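PDB 4GPS: decapping and exoribonuclease protein 1 from Kluyveromyces lactis, which hydrolyses NAD and methylguanosine caps from the 5' ends of RNAs and also degrades RNA as a 5'-3' exoribonuclease, using divalent metal ions. Local coordinates for residues K87-C92 against Y262-G267; V179-H184 against L276-M281; Y291-S296 against I316-L321. All blocks are in the same frame, centred on the assembly; numbering follows the deposited sequence.

In the fold
The three contacts cluster in the nuclease fold. Centre to centre, contact 1 lies about 9 Å from contact 2 and about 14 Å from contact 3, and contacts 2 and 3 are about 12 Å apart. Strands 259-268, 273-285 and 290-297 pair antiparallel as neighbours, and each supplies one side of a contact, whose other side is strand 86-95, strand 176-181 running into helix 182-190, or the end of helix 305-319. Contacts 1 and 2 interleave along the sequence; contact 3 follows both. R182 of contact 2 is salt-bridged to the metal ligand E293 of contact 3, and Y291 of contact 3 bonds to E88 of contact 1, tying the strands to the active site.

Contact 1: K87-C92 against Y262-G267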
ATOM      1  N   LYS A  87      12.185   3.577  -7.220  1.00 43.67           N
ATOM      2  CA  LYS A  87      12.504   2.510  -8.169  1.00 43.89           C
ATOM      3  C   LYS A  87      12.457   1.111  -7.578  1.00 42.06           C
ATOM      4  O   LYS A  87      12.579   0.927  -6.364  1.00 41.70           O
ATOM      5  CB  LYS A  87      13.882   2.758  -8.809  1.00 42.99           C
ATOM      6  CG  LYS A  87      14.997   3.074  -7.830  1.00 53.74           C
ATOM      7  CD  LYS A  87      16.275   3.533  -8.578  1.00 65.27           C
ATOM      8  CE  LYS A  87      17.309   4.221  -7.668  1.00 66.50           C
ATOM      9  NZ  LYS A  87      17.657   3.367  -6.496  1.00 67.53           N
ATOM     10  N   GLU A  88      12.231   0.122  -8.432  1.00 42.66           N
ATOM     11  CA  GLU A  88      12.243  -1.248  -7.957  1.00 43.06           C
ATOM     12  C   GLU A  88      13.718  -1.632  -7.891  1.00 44.76           C
ATOM     13  O   GLU A  88      14.418  -1.518  -8.877  1.00 46.18           O
ATOM     14  CB  GLU A  88      11.548  -2.186  -8.925  1.00 38.21           C
ATOM     15  CG  GLU A  88      11.665  -3.628  -8.414  1.00 41.38           C
ATOM     16  CD  GLU A  88      10.897  -4.632  -9.226  1.00 41.82           C
ATOM     17  OE1 GLU A  88      11.473  -5.266 -10.124  1.00 50.85           O
ATOM     18  OE2 GLU A  88       9.703  -4.787  -8.972  1.00 44.68           O
ATOM     19  N   VAL A  89      14.196  -2.081  -6.736  1.00 47.28           N
ATOM     20  CA  VAL A  89      15.600  -2.459  -6.612  1.00 44.28           C
ATOM     21  C   VAL A  89      15.793  -3.988  -6.599  1.00 44.03           C
ATOM     22  O   VAL A  89      16.867  -4.468  -6.895  1.00 45.63           O
ATOM     23  CB  VAL A  89      16.245  -1.813  -5.343  1.00 44.37           C
ATOM     24  CG1 VAL A  89      16.187  -0.272  -5.443  1.00 38.87           C
ATOM     25  CG2 VAL A  89      15.517  -2.284  -4.091  1.00 41.82           C
ATOM     26  N   HIS A  90      14.761  -4.747  -6.245  1.00 44.42           N
ATOM     27  CA  HIS A  90      14.830  -6.220  -6.250  1.00 41.00           C
ATOM     28  C   HIS A  90      13.389  -6.708  -6.342  1.00 42.74           C
ATOM     29  O   HIS A  90      12.457  -5.936  -6.117  1.00 41.84           O
ATOM     30  CB  HIS A  90      15.403  -6.768  -4.940  1.00 40.16           C
ATOM     31  CG  HIS A  90      16.870  -6.545  -4.768  1.00 50.51           C
ATOM     32  ND1 HIS A  90      17.818  -7.288  -5.438  1.00 50.83           N
ATOM     33  CD2 HIS A  90      17.554  -5.659  -4.003  1.00 50.23           C
ATOM     34  CE1 HIS A  90      19.022  -6.870  -5.092  1.00 50.89           C
ATOM     35  NE2 HIS A  90      18.890  -5.884  -4.223  1.00 54.51           N
ATOM     36  N   ASN A  91      13.217  -7.975  -6.700  1.00 39.11           N
ATOM     37  CA  ASN A  91      11.916  -8.581  -6.698  1.00 42.47           C
ATOM     38  C   ASN A  91      12.170 -10.042  -6.401  1.00 45.98           C
ATOM     39  O   ASN A  91      13.300 -10.496  -6.511  1.00 47.24           O
ATOM     40  CB  ASN A  91      11.176  -8.386  -8.018  1.00 41.52           C
ATOM     41  CG  ASN A  91      11.906  -8.953  -9.178  1.00 44.46           C
ATOM     42  OD1 ASN A  91      12.098 -10.164  -9.278  1.00 45.78           O
ATOM     43  ND2 ASN A  91      12.316  -8.083 -10.087  1.00 42.33           N
ATOM     44  N   CYS A  92      11.148 -10.766  -5.953  1.00 46.16           N
ATOM     45  CA  CYS A  92      11.338 -12.173  -5.671  1.00 48.20           C
ATOM     46  C   CYS A  92      10.034 -12.904  -5.532  1.00 48.90           C
ATOM     47  O   CYS A  92       9.027 -12.328  -5.129  1.00 50.67           O
ATOM     48  CB  CYS A  92      12.151 -12.381  -4.400  1.00 48.41           C
ATOM     49  SG  CYS A  92      11.342 -11.801  -2.922  1.00 47.34           S
ATOM     50  N   TYR A 262       6.890 -10.426  -4.794  1.00 44.80           N
ATOM     51  CA  TYR A 262       7.163  -9.164  -4.133  1.00 37.83           C
ATOM     52  C   TYR A 262       8.124  -8.250  -4.885  1.00 41.58           C
ATOM     53  O   TYR A 262       9.143  -8.688  -5.454  1.00 38.95           O
ATOM     54  CB  TYR A 262       7.772  -9.432  -2.768  1.00 41.43           C
ATOM     55  CG  TYR A 262       6.935 -10.246  -1.834  1.00 48.27           C
ATOM     56  CD1 TYR A 262       5.862  -9.673  -1.134  1.00 48.61           C
ATOM     57  CD2 TYR A 262       7.245 -11.584  -1.595  1.00 52.66           C
ATOM     58  CE1 TYR A 262       5.125 -10.412  -0.204  1.00 47.06           C
ATOM     59  CE2 TYR A 262       6.519 -12.339  -0.668  1.00 51.48           C
ATOM     60  CZ  TYR A 262       5.464 -11.741   0.028  1.00 50.75           C
ATOM     61  OH  TYR A 262       4.804 -12.461   0.992  1.00 48.26           O
ATOM     62  N   SER A 263       7.806  -6.962  -4.854  1.00 36.90           N
ATOM     63  CA  SER A 263       8.644  -5.966  -5.481  1.00 32.11           C
ATOM     64  C   SER A 263       9.217  -5.186  -4.313  1.00 33.65           C
ATOM     65  O   SER A 263       8.487  -4.798  -3.415  1.00 38.01           O
ATOM     66  CB  SER A 263       7.807  -5.043  -6.355  1.00 31.96           C
ATOM     67  OG  SER A 263       8.564  -3.949  -6.855  1.00 35.73           O
ATOM     68  N   ILE A 264      10.528  -4.998  -4.299  1.00 36.82           N
ATOM     69  CA  ILE A 264      11.152  -4.242  -3.241  1.00 37.56           C
ATOM     70  C   ILE A 264      11.496  -2.900  -3.866  1.00 38.46           C
ATOM     71  O   ILE A 264      12.291  -2.854  -4.800  1.00 40.34           O
ATOM     72  CB  ILE A 264      12.412  -4.924  -2.717  1.00 36.58           C
ATOM     73  CG1 ILE A 264      12.077  -6.048  -1.727  1.00 41.31           C
ATOM     74  CG2 ILE A 264      13.143  -3.951  -1.821  1.00 32.07           C
ATOM     75  CD1 ILE A 264      11.159  -7.059  -2.146  1.00 45.04           C
ATOM     76  N   VAL A 265      10.884  -1.815  -3.376  1.00 37.71           N
ATOM     77  CA  VAL A 265      11.143  -0.494  -3.948  1.00 35.90           C
ATOM     78  C   VAL A 265      11.835   0.479  -2.992  1.00 38.41           C
ATOM     79  O   VAL A 265      11.712   0.363  -1.768  1.00 36.88           O
ATOM     80  CB  VAL A 265       9.832   0.165  -4.500  1.00 39.65           C
ATOM     81  CG1 VAL A 265       9.127  -0.784  -5.547  1.00 33.15           C
ATOM     82  CG2 VAL A 265       8.918   0.485  -3.377  1.00 42.80           C
ATOM     83  N   HIS A 266      12.573   1.429  -3.567  1.00 36.14           N
ATOM     84  CA  HIS A 266      13.291   2.431  -2.793  1.00 37.13           C
ATOM     85  C   HIS A 266      12.888   3.811  -3.289  1.00 38.30           C
ATOM     86  O   HIS A 266      12.736   4.053  -4.490  1.00 39.08           O
ATOM     87  CB  HIS A 266      14.813   2.219  -2.920  1.00 40.40           C
ATOM     88  CG  HIS A 266      15.644   3.188  -2.132  1.00 42.26           C
ATOM     89  ND1 HIS A 266      15.998   4.430  -2.609  1.00 48.98           N
ATOM     90  CD2 HIS A 266      16.214   3.084  -0.907  1.00 48.54           C
ATOM     91  CE1 HIS A 266      16.751   5.052  -1.718  1.00 44.07           C
ATOM     92  NE2 HIS A 266      16.898   4.253  -0.676  1.00 49.22           N
ATOM     93  N   GLY A 267      12.715   4.725  -2.349  1.00 36.07           N
ATOM     94  CA  GLY A 267      12.297   6.045  -2.729  1.00 40.09           C
ATOM     95  C   GLY A 267      12.667   7.048  -1.680  1.00 40.81           C
ATOM     96  O   GLY A 267      12.914   6.709  -0.524  1.00 42.64           O
TER
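E88 and S263 meet on one face of an antiparallel strand pair, where the hydroxyl OG of S263 donates to OE2 of E88 at 2.5 Å, using the anti lone pair of that oxygen. With CG opposite the backbone N (chi1 177°) and the rest of its chain extended, E88 reaches across to the neighbouring strand. N91, three residues on and returned to the same face by the bulge between them, sends ND2 to OE1 of E88 at 2.9 Å; OE1 is met from above the carboxylate plane, while the bond lies near the plane of the amide. The carbonyl OD1 of N91 turns to S107.

Midway, a classic beta bulge sets both V89 and H90 opposite I264. The carbonyl O of I264 takes V89 N at 2.8 Å and, weakly, H90 N at 3.4 Å, and I264 N returns a bond to H90 O. The extra residue brings V89 CG2 to 3.7 Å from I264 CG2, the two branched side chains crossing at about a right angle. Beyond the bulge, C92 and Y262 exchange two backbone bonds in the buried part of the contact, and helix 156-167 packs on Y262, I264 and V89.

The opposite end is looser. K87 and H266 also exchange two backbone bonds, but K87 is exposed: its chain bends only at the last torsion, and NZ stays 4.4 Å from H266 ND1, close without contact. V89 CG1 lies against H266 CB, giving this end an apolar patch beside solvent.

The carboxylate of E88 thus meets three neutral donors, which would probably spread its negative charge and hold its rotation: S263 links the strand pair, N91 braces E88 from its own strand, and Y291 ties OE2 to strand 290-297.

Contact 2: V179-H184 against L276-M281; sequences VSLRHH and LIQAEM. With CIT (citric acid), chain B.
A parallel strand pair in the core of the PD-(D/E)XK nuclease fold joins V179-L181 to L276-Q278. S180 N donates to L276 O at 3.0 Å, S180 O accepts from Q278 N, and R182 N reaches Q278 O at 2.8 Å, one backbone bond past the last strand pair, where the chain turns into helix 182-190.

R182 then runs out along the strand beside it. Its chain is extended to CD and turns at chi3 (60°), which lays the guanidinium over A279, with CB 3.5 Å above the plane and over its centre. NH1 is salt-bridged to the metal ligand E293. At the edge of the guanidinium lies a carboxylate of the bound citrate, probably from the crystallisation liquor: NE donates to citrate O3 at 3.2 Å, and NH2 bonds to it weakly. H183 ND1 donates to citrate O5 at 2.8 Å. E280, probably a substrate-binding residue, gives the same O3 a weak bond from its backbone N.

On the face that carries V179 and L276, L181 runs alongside Q278. There the buried OE1 of Q278, for which the model holds no hydrogen-bonding partner, sits 3.4 Å from L181 CD2.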
ATOM      1  N   VAL A 179      12.498   0.925   6.833  1.00 37.12           N
ATOM      2  CA  VAL A 179      12.379  -0.363   6.131  1.00 37.38           C
ATOM      3  C   VAL A 179      11.041  -0.995   6.520  1.00 39.55           C
ATOM      4  O   VAL A 179      10.791  -1.232   7.686  1.00 42.72           O
ATOM      5  CB  VAL A 179      13.542  -1.277   6.565  1.00 41.21           C
ATOM      6  CG1 VAL A 179      13.534  -2.599   5.789  1.00 35.99           C
ATOM      7  CG2 VAL A 179      14.859  -0.519   6.357  1.00 39.90           C
ATOM      8  N   SER A 180      10.184  -1.311   5.559  1.00 40.63           N
ATOM      9  CA  SER A 180       8.883  -1.814   5.959  1.00 40.51           C
ATOM     10  C   SER A 180       8.046  -2.490   4.870  1.00 42.80           C
ATOM     11  O   SER A 180       8.308  -2.304   3.686  1.00 38.16           O
ATOM     12  CB  SER A 180       8.109  -0.606   6.532  1.00 39.60           C
ATOM     13  OG  SER A 180       6.758  -0.899   6.796  1.00 39.72           O
ATOM     14  N   LEU A 181       7.050  -3.292   5.267  1.00 42.04           N
ATOM     15  CA  LEU A 181       6.131  -3.852   4.281  1.00 40.06           C
ATOM     16  C   LEU A 181       5.244  -2.645   3.907  1.00 42.61           C
ATOM     17  O   LEU A 181       5.000  -1.761   4.748  1.00 41.40           O
ATOM     18  CB  LEU A 181       5.263  -4.929   4.893  1.00 39.39           C
ATOM     19  CG  LEU A 181       6.084  -6.069   5.471  1.00 42.11           C
ATOM     20  CD1 LEU A 181       5.181  -6.952   6.348  1.00 37.03           C
ATOM     21  CD2 LEU A 181       6.759  -6.834   4.317  1.00 36.12           C
ATOM     22  N   ARG A 182       4.778  -2.589   2.661  1.00 37.46           N
ATOM     23  CA  ARG A 182       3.945  -1.484   2.215  1.00 35.60           C
ATOM     24  C   ARG A 182       2.701  -1.246   3.093  1.00 40.27           C
ATOM     25  O   ARG A 182       2.323  -0.107   3.353  1.00 41.79           O
ATOM     26  CB  ARG A 182       3.505  -1.711   0.775  1.00 36.84           C
ATOM     27  CG  ARG A 182       2.690  -0.561   0.238  1.00 39.71           C
ATOM     28  CD  ARG A 182       2.452  -0.702  -1.238  1.00 35.27           C
ATOM     29  NE  ARG A 182       1.745  -1.937  -1.465  1.00 40.78           N
ATOM     30  CZ  ARG A 182       1.281  -2.298  -2.643  1.00 44.20           C
ATOM     31  NH1 ARG A 182       1.448  -1.501  -3.689  1.00 38.21           N
ATOM     32  NH2 ARG A 182       0.670  -3.462  -2.779  1.00 48.37           N
ATOM     33  N   HIS A 183       2.071  -2.325   3.542  1.00 42.13           N
ATOM     34  CA  HIS A 183       0.882  -2.252   4.381  1.00 41.18           C
ATOM     35  C   HIS A 183       1.035  -1.266   5.546  1.00 39.22           C
ATOM     36  O   HIS A 183       0.117  -0.508   5.839  1.00 39.16           O
ATOM     37  CB  HIS A 183       0.544  -3.651   4.938  1.00 45.03           C
ATOM     38  CG  HIS A 183      -0.871  -3.787   5.387  1.00 61.05           C
ATOM     39  ND1 HIS A 183      -1.899  -4.104   4.521  1.00 70.41           N
ATOM     40  CD2 HIS A 183      -1.454  -3.560   6.591  1.00 67.81           C
ATOM     41  CE1 HIS A 183      -3.054  -4.062   5.169  1.00 67.17           C
ATOM     42  NE2 HIS A 183      -2.813  -3.734   6.427  1.00 66.15           N
ATOM     43  N   HIS A 184       2.181  -1.271   6.223  1.00 39.32           N
ATOM     44  CA  HIS A 184       2.358  -0.366   7.360  1.00 38.69           C
ATOM     45  C   HIS A 184       2.595   1.070   6.970  1.00 41.09           C
ATOM     46  O   HIS A 184       2.284   1.963   7.757  1.00 40.33           O
ATOM     47  CB  HIS A 184       3.484  -0.821   8.278  1.00 35.96           C
ATOM     48  CG  HIS A 184       3.308  -2.210   8.783  1.00 42.55           C
ATOM     49  ND1 HIS A 184       2.097  -2.678   9.251  1.00 47.63           N
ATOM     50  CD2 HIS A 184       4.163  -3.257   8.830  1.00 44.73           C
ATOM     51  CE1 HIS A 184       2.212  -3.958   9.554  1.00 44.93           C
ATOM     52  NE2 HIS A 184       3.455  -4.333   9.308  1.00 46.90           N
ATOM     53  N   LEU A 276      12.457   1.986   2.155  1.00 39.47           N
ATOM     54  CA  LEU A 276      12.772   0.752   1.425  1.00 35.54           C
ATOM     55  C   LEU A 276      11.537  -0.081   1.783  1.00 39.06           C
ATOM     56  O   LEU A 276      11.375  -0.502   2.915  1.00 40.73           O
ATOM     57  CB  LEU A 276      14.041   0.096   1.958  1.00 32.53           C
ATOM     58  CG  LEU A 276      14.363  -1.220   1.269  1.00 33.30           C
ATOM     59  CD1 LEU A 276      14.814  -0.986  -0.157  1.00 32.44           C
ATOM     60  CD2 LEU A 276      15.471  -1.900   2.030  1.00 34.63           C
ATOM     61  N   ILE A 277      10.690  -0.309   0.791  1.00 38.85           N
ATOM     62  CA  ILE A 277       9.418  -0.960   0.945  1.00 37.57           C
ATOM     63  C   ILE A 277       9.267  -2.268   0.198  1.00 38.84           C
ATOM     64  O   ILE A 277       9.747  -2.412  -0.943  1.00 39.26           O
ATOM     65  CB  ILE A 277       8.310   0.011   0.426  1.00 39.82           C
ATOM     66  CG1 ILE A 277       8.194   1.201   1.351  1.00 48.26           C
ATOM     67  CG2 ILE A 277       6.983  -0.667   0.289  1.00 44.41           C
ATOM     68  CD1 ILE A 277       7.435   2.363   0.694  1.00 51.63           C
ATOM     69  N   GLN A 278       8.547  -3.195   0.836  1.00 37.17           N
ATOM     70  CA  GLN A 278       8.233  -4.494   0.241  1.00 38.21           C
ATOM     71  C   GLN A 278       6.728  -4.542  -0.114  1.00 36.95           C
ATOM     72  O   GLN A 278       5.876  -4.313   0.747  1.00 36.77           O
ATOM     73  CB  GLN A 278       8.570  -5.630   1.201  1.00 36.35           C
ATOM     74  CG  GLN A 278       8.273  -7.007   0.612  1.00 38.46           C
ATOM     75  CD  GLN A 278       8.633  -8.153   1.573  1.00 43.93           C
ATOM     76  OE1 GLN A 278       7.783  -8.995   1.911  1.00 44.10           O
ATOM     77  NE2 GLN A 278       9.893  -8.191   2.003  1.00 38.11           N
ATOM     78  N   ALA A 279       6.400  -4.823  -1.375  1.00 34.31           N
ATOM     79  CA  ALA A 279       4.994  -4.876  -1.781  1.00 36.86           C
ATOM     80  C   ALA A 279       4.689  -6.143  -2.536  1.00 38.28           C
ATOM     81  O   ALA A 279       5.469  -6.584  -3.372  1.00 43.01           O
ATOM     82  CB  ALA A 279       4.646  -3.659  -2.668  1.00 38.87           C
ATOM     83  N   GLU A 280       3.554  -6.744  -2.243  1.00 41.51           N
ATOM     84  CA  GLU A 280       3.180  -7.935  -2.967  1.00 43.82           C
ATOM     85  C   GLU A 280       2.439  -7.436  -4.205  1.00 44.94           C
ATOM     86  O   GLU A 280       1.527  -6.598  -4.085  1.00 43.75           O
ATOM     87  CB  GLU A 280       2.267  -8.826  -2.123  1.00 49.43           C
ATOM     88  CG  GLU A 280       1.456  -9.806  -2.981  1.00 70.65           C
ATOM     89  CD  GLU A 280       0.623 -10.787  -2.168  1.00 81.23           C
ATOM     90  OE1 GLU A 280      -0.043 -11.649  -2.798  1.00 84.78           O
ATOM     91  OE2 GLU A 280       0.646 -10.697  -0.911  1.00 83.48           O
ATOM     92  N   MET A 281       2.852  -7.925  -5.380  1.00 43.45           N
ATOM     93  CA  MET A 281       2.235  -7.564  -6.655  1.00 42.27           C
ATOM     94  C   MET A 281       1.422  -8.755  -7.120  1.00 46.13           C
ATOM     95  O   MET A 281       1.930  -9.876  -7.163  1.00 47.92           O
ATOM     96  CB  MET A 281       3.301  -7.255  -7.703  1.00 40.96           C
ATOM     97  CG  MET A 281       4.327  -6.226  -7.234  1.00 48.56           C
ATOM     98  SD  MET A 281       3.710  -4.467  -7.146  1.00 51.65           S
ATOM     99  CE  MET A 281       3.085  -4.434  -5.506  1.00 50.04           C
TER
HETATM  100  C1  CIT B 501      -3.274  -2.399   1.099  1.00 83.92           C
HETATM  101  O1  CIT B 501      -2.679  -1.859   2.011  1.00 80.47           O
HETATM  102  O2  CIT B 501      -4.633  -2.363   1.062  1.00 79.77           O
HETATM  103  C2  CIT B 501      -2.487  -3.125   0.009  1.00 83.82           C
HETATM  104  C3  CIT B 501      -1.550  -4.186   0.635  1.00 85.31           C
HETATM  105  O7  CIT B 501      -0.716  -3.537   1.594  1.00 83.26           O
HETATM  106  C4  CIT B 501      -0.677  -4.841  -0.466  1.00 88.24           C
HETATM  107  C5  CIT B 501       0.638  -5.399   0.079  1.00 85.21           C
HETATM  108  O3  CIT B 501       1.664  -4.792  -0.106  1.00 76.13           O
HETATM  109  O4  CIT B 501       0.652  -6.574   0.768  1.00 87.84           O
HETATM  110  C6  CIT B 501      -2.383  -5.275   1.299  1.00 88.57           C
HETATM  111  O5  CIT B 501      -1.998  -5.803   2.331  1.00 88.21           O
HETATM  112  O6  CIT B 501      -3.551  -5.664   0.727  1.00 91.06           O

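Contact 3: Y291-S296 against I316-L321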
ATOM      1  N   TYR A 291       3.127  -3.586 -13.587  1.00 44.56           N
ATOM      2  CA  TYR A 291       2.466  -4.291 -12.502  1.00 43.17           C
ATOM      3  C   TYR A 291       1.003  -3.842 -12.492  1.00 40.28           C
ATOM      4  O   TYR A 291       0.702  -2.675 -12.754  1.00 38.70           O
ATOM      5  CB  TYR A 291       3.122  -3.937 -11.171  1.00 42.44           C
ATOM      6  CG  TYR A 291       4.463  -4.572 -10.990  1.00 44.02           C
ATOM      7  CD1 TYR A 291       4.630  -5.949 -11.198  1.00 40.93           C
ATOM      8  CD2 TYR A 291       5.557  -3.820 -10.550  1.00 43.36           C
ATOM      9  CE1 TYR A 291       5.856  -6.571 -10.966  1.00 42.58           C
ATOM     10  CE2 TYR A 291       6.787  -4.427 -10.309  1.00 45.26           C
ATOM     11  CZ  TYR A 291       6.932  -5.798 -10.514  1.00 44.03           C
ATOM     12  OH  TYR A 291       8.132  -6.384 -10.220  1.00 35.12           O
ATOM     13  N   THR A 292       0.106  -4.775 -12.191  1.00 41.36           N
ATOM     14  CA  THR A 292      -1.335  -4.521 -12.161  1.00 38.52           C
ATOM     15  C   THR A 292      -1.917  -5.113 -10.855  1.00 42.64           C
ATOM     16  O   THR A 292      -1.889  -6.328 -10.632  1.00 40.44           O
ATOM     17  CB  THR A 292      -1.985  -5.165 -13.405  1.00 40.10           C
ATOM     18  OG1 THR A 292      -1.407  -4.564 -14.573  1.00 42.52           O
ATOM     19  CG2 THR A 292      -3.535  -4.974 -13.403  1.00 35.79           C
ATOM     20  N   GLU A 293      -2.401  -4.229  -9.984  1.00 41.17           N
ATOM     21  CA  GLU A 293      -2.955  -4.605  -8.691  1.00 42.74           C
ATOM     22  C   GLU A 293      -4.471  -4.726  -8.861  1.00 45.07           C
ATOM     23  O   GLU A 293      -5.151  -3.799  -9.323  1.00 41.94           O
ATOM     24  CB  GLU A 293      -2.586  -3.551  -7.635  1.00 44.29           C
ATOM     25  CG  GLU A 293      -1.113  -3.146  -7.718  1.00 54.02           C
ATOM     26  CD  GLU A 293      -0.504  -2.788  -6.383  1.00 58.76           C
ATOM     27  OE1 GLU A 293      -0.682  -3.570  -5.432  1.00 64.79           O
ATOM     28  OE2 GLU A 293       0.163  -1.739  -6.283  1.00 58.29           O
ATOM     29  N   ILE A 294      -4.965  -5.903  -8.502  1.00 42.64           N
ATOM     30  CA  ILE A 294      -6.354  -6.292  -8.628  1.00 42.69           C
ATOM     31  C   ILE A 294      -7.180  -6.023  -7.361  1.00 44.63           C
ATOM     32  O   ILE A 294      -6.804  -6.414  -6.251  1.00 43.65           O
ATOM     33  CB  ILE A 294      -6.392  -7.788  -9.001  1.00 44.89           C
ATOM     34  CG1 ILE A 294      -5.580  -7.966 -10.292  1.00 42.84           C
ATOM     35  CG2 ILE A 294      -7.846  -8.306  -9.113  1.00 38.92           C
ATOM     36  CD1 ILE A 294      -5.492  -9.370 -10.763  1.00 42.61           C
ATOM     37  N   LYS A 295      -8.299  -5.330  -7.545  1.00 43.61           N
ATOM     38  CA  LYS A 295      -9.199  -4.994  -6.436  1.00 45.11           C
ATOM     39  C   LYS A 295     -10.618  -5.468  -6.764  1.00 43.27           C
ATOM     40  O   LYS A 295     -11.098  -5.333  -7.906  1.00 43.03           O
ATOM     41  CB  LYS A 295      -9.210  -3.473  -6.173  1.00 36.56           C
ATOM     42  CG  LYS A 295      -7.908  -2.903  -5.651  1.00 47.38           C
ATOM     43  CD  LYS A 295      -7.597  -3.411  -4.240  1.00 45.43           C
ATOM     44  CE  LYS A 295      -6.314  -2.843  -3.731  1.00 48.73           C
ATOM     45  NZ  LYS A 295      -5.985  -3.343  -2.384  1.00 55.42           N
ATOM     46  N   SER A 296     -11.260  -6.042  -5.757  1.00 42.91           N
ATOM     47  CA  SER A 296     -12.628  -6.523  -5.857  1.00 45.41           C
ATOM     48  C   SER A 296     -13.513  -5.441  -5.225  1.00 45.52           C
ATOM     49  O   SER A 296     -13.244  -4.989  -4.121  1.00 41.19           O
ATOM     50  CB  SER A 296     -12.764  -7.825  -5.075  1.00 45.80           C
ATOM     51  OG  SER A 296     -14.099  -8.280  -5.074  1.00 48.71           O
ATOM     52  N   ILE A 316      -3.023   5.622  -2.394  1.00 36.97           N
ATOM     53  CA  ILE A 316      -1.748   5.601  -1.661  1.00 37.49           C
ATOM     54  C   ILE A 316      -0.986   4.343  -2.015  1.00 43.33           C
ATOM     55  O   ILE A 316       0.226   4.375  -2.194  1.00 43.03           O
ATOM     56  CB  ILE A 316      -1.940   5.576  -0.162  1.00 38.05           C
ATOM     57  CG1 ILE A 316      -2.679   6.839   0.279  1.00 35.51           C
ATOM     58  CG2 ILE A 316      -0.574   5.448   0.533  1.00 33.10           C
ATOM     59  CD1 ILE A 316      -3.239   6.728   1.667  1.00 31.97           C
ATOM     60  N   GLN A 317      -1.716   3.238  -2.132  1.00 46.37           N
ATOM     61  CA  GLN A 317      -1.113   1.951  -2.453  1.00 50.08           C
ATOM     62  C   GLN A 317      -0.332   1.936  -3.770  1.00 46.60           C
ATOM     63  O   GLN A 317       0.817   1.504  -3.806  1.00 47.57           O
ATOM     64  CB  GLN A 317      -2.184   0.868  -2.443  1.00 46.25           C
ATOM     65  CG  GLN A 317      -1.749  -0.445  -2.977  1.00 57.85           C
ATOM     66  CD  GLN A 317      -2.922  -1.397  -3.208  1.00 62.68           C
ATOM     67  OE1 GLN A 317      -2.767  -2.437  -3.843  1.00 70.84           O
ATOM     68  NE2 GLN A 317      -4.088  -1.047  -2.689  1.00 56.28           N
ATOM     69  N   THR A 318      -0.919   2.417  -4.851  1.00 46.53           N
ATOM     70  CA  THR A 318      -0.185   2.395  -6.101  1.00 45.38           C
ATOM     71  C   THR A 318       0.773   3.560  -6.202  1.00 47.45           C
ATOM     72  O   THR A 318       1.859   3.432  -6.785  1.00 43.35           O
ATOM     73  CB  THR A 318      -1.108   2.360  -7.325  1.00 46.51           C
ATOM     74  OG1 THR A 318      -2.091   3.378  -7.223  1.00 44.14           O
ATOM     75  CG2 THR A 318      -1.795   0.989  -7.422  1.00 47.60           C
ATOM     76  N   ASN A 319       0.412   4.683  -5.586  1.00 43.54           N
ATOM     77  CA  ASN A 319       1.295   5.835  -5.646  1.00 45.53           C
ATOM     78  C   ASN A 319       2.647   5.617  -4.975  1.00 44.59           C
ATOM     79  O   ASN A 319       3.600   6.309  -5.294  1.00 45.00           O
ATOM     80  CB  ASN A 319       0.638   7.069  -5.052  1.00 46.12           C
ATOM     81  CG  ASN A 319       1.311   8.331  -5.505  1.00 49.28           C
ATOM     82  OD1 ASN A 319       2.022   8.963  -4.760  1.00 56.93           O
ATOM     83  ND2 ASN A 319       1.111   8.680  -6.762  1.00 57.07           N
ATOM     84  N   LEU A 320       2.736   4.670  -4.040  1.00 42.32           N
ATOM     85  CA  LEU A 320       4.020   4.377  -3.383  1.00 41.91           C
ATOM     86  C   LEU A 320       4.976   3.554  -4.283  1.00 41.28           C
ATOM     87  O   LEU A 320       6.132   3.301  -3.923  1.00 47.57           O
ATOM     88  CB  LEU A 320       3.789   3.613  -2.064  1.00 35.46           C
ATOM     89  CG  LEU A 320       3.292   4.408  -0.865  1.00 33.34           C
ATOM     90  CD1 LEU A 320       2.719   3.418   0.058  1.00 29.67           C
ATOM     91  CD2 LEU A 320       4.416   5.240  -0.194  1.00 26.62           C
ATOM     92  N   LEU A 321       4.501   3.127  -5.440  1.00 40.53           N
ATOM     93  CA  LEU A 321       5.336   2.344  -6.352  1.00 44.05           C
ATOM     94  C   LEU A 321       5.792   3.174  -7.543  1.00 45.63           C
ATOM     95  O   LEU A 321       5.215   4.219  -7.863  1.00 49.87           O
ATOM     96  CB  LEU A 321       4.567   1.138  -6.894  1.00 39.19           C
ATOM     97  CG  LEU A 321       3.935   0.252  -5.828  1.00 43.08           C
ATOM     98  CD1 LEU A 321       3.066  -0.788  -6.498  1.00 41.19           C
ATOM     99  CD2 LEU A 321       5.028  -0.397  -5.006  1.00 46.90           C
TER
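Bends in E293 at chi2 (-147°) and in K295 at chi2 (-67°) bring the ends of these two strand side chains toward Q317, which stretches straight from helix 305-319 with CG opposite its backbone N. Q317 approaches both from the facing side, its amide plane steeply turned (77°) against the E293 carboxylate; its CG is 4.1 Å from E293 OE1, and its CD is 3.7 Å from K295 NZ. Two methyls press on the carboxylate oxygen OE2 of E293: L321 CD1 at 3.1 Å and T318 CG2 at 3.5 Å.

E293, I294 and K295 are the (D/E)XK signature of this nuclease family. E293 and I294 are metal-binding positions, I294 presumably through its backbone carbonyl, together with D282 and E243, whereas K295 and Q317 probably bind substrate. With a leucine at Q317, E293 and K295 would probably lose the polar group lying between them, leaving K295 freer to turn. With its arginine partner on OE2, the E293 carboxylate is probably restrained, which is consistent with a ligand oriented in advance for its metal.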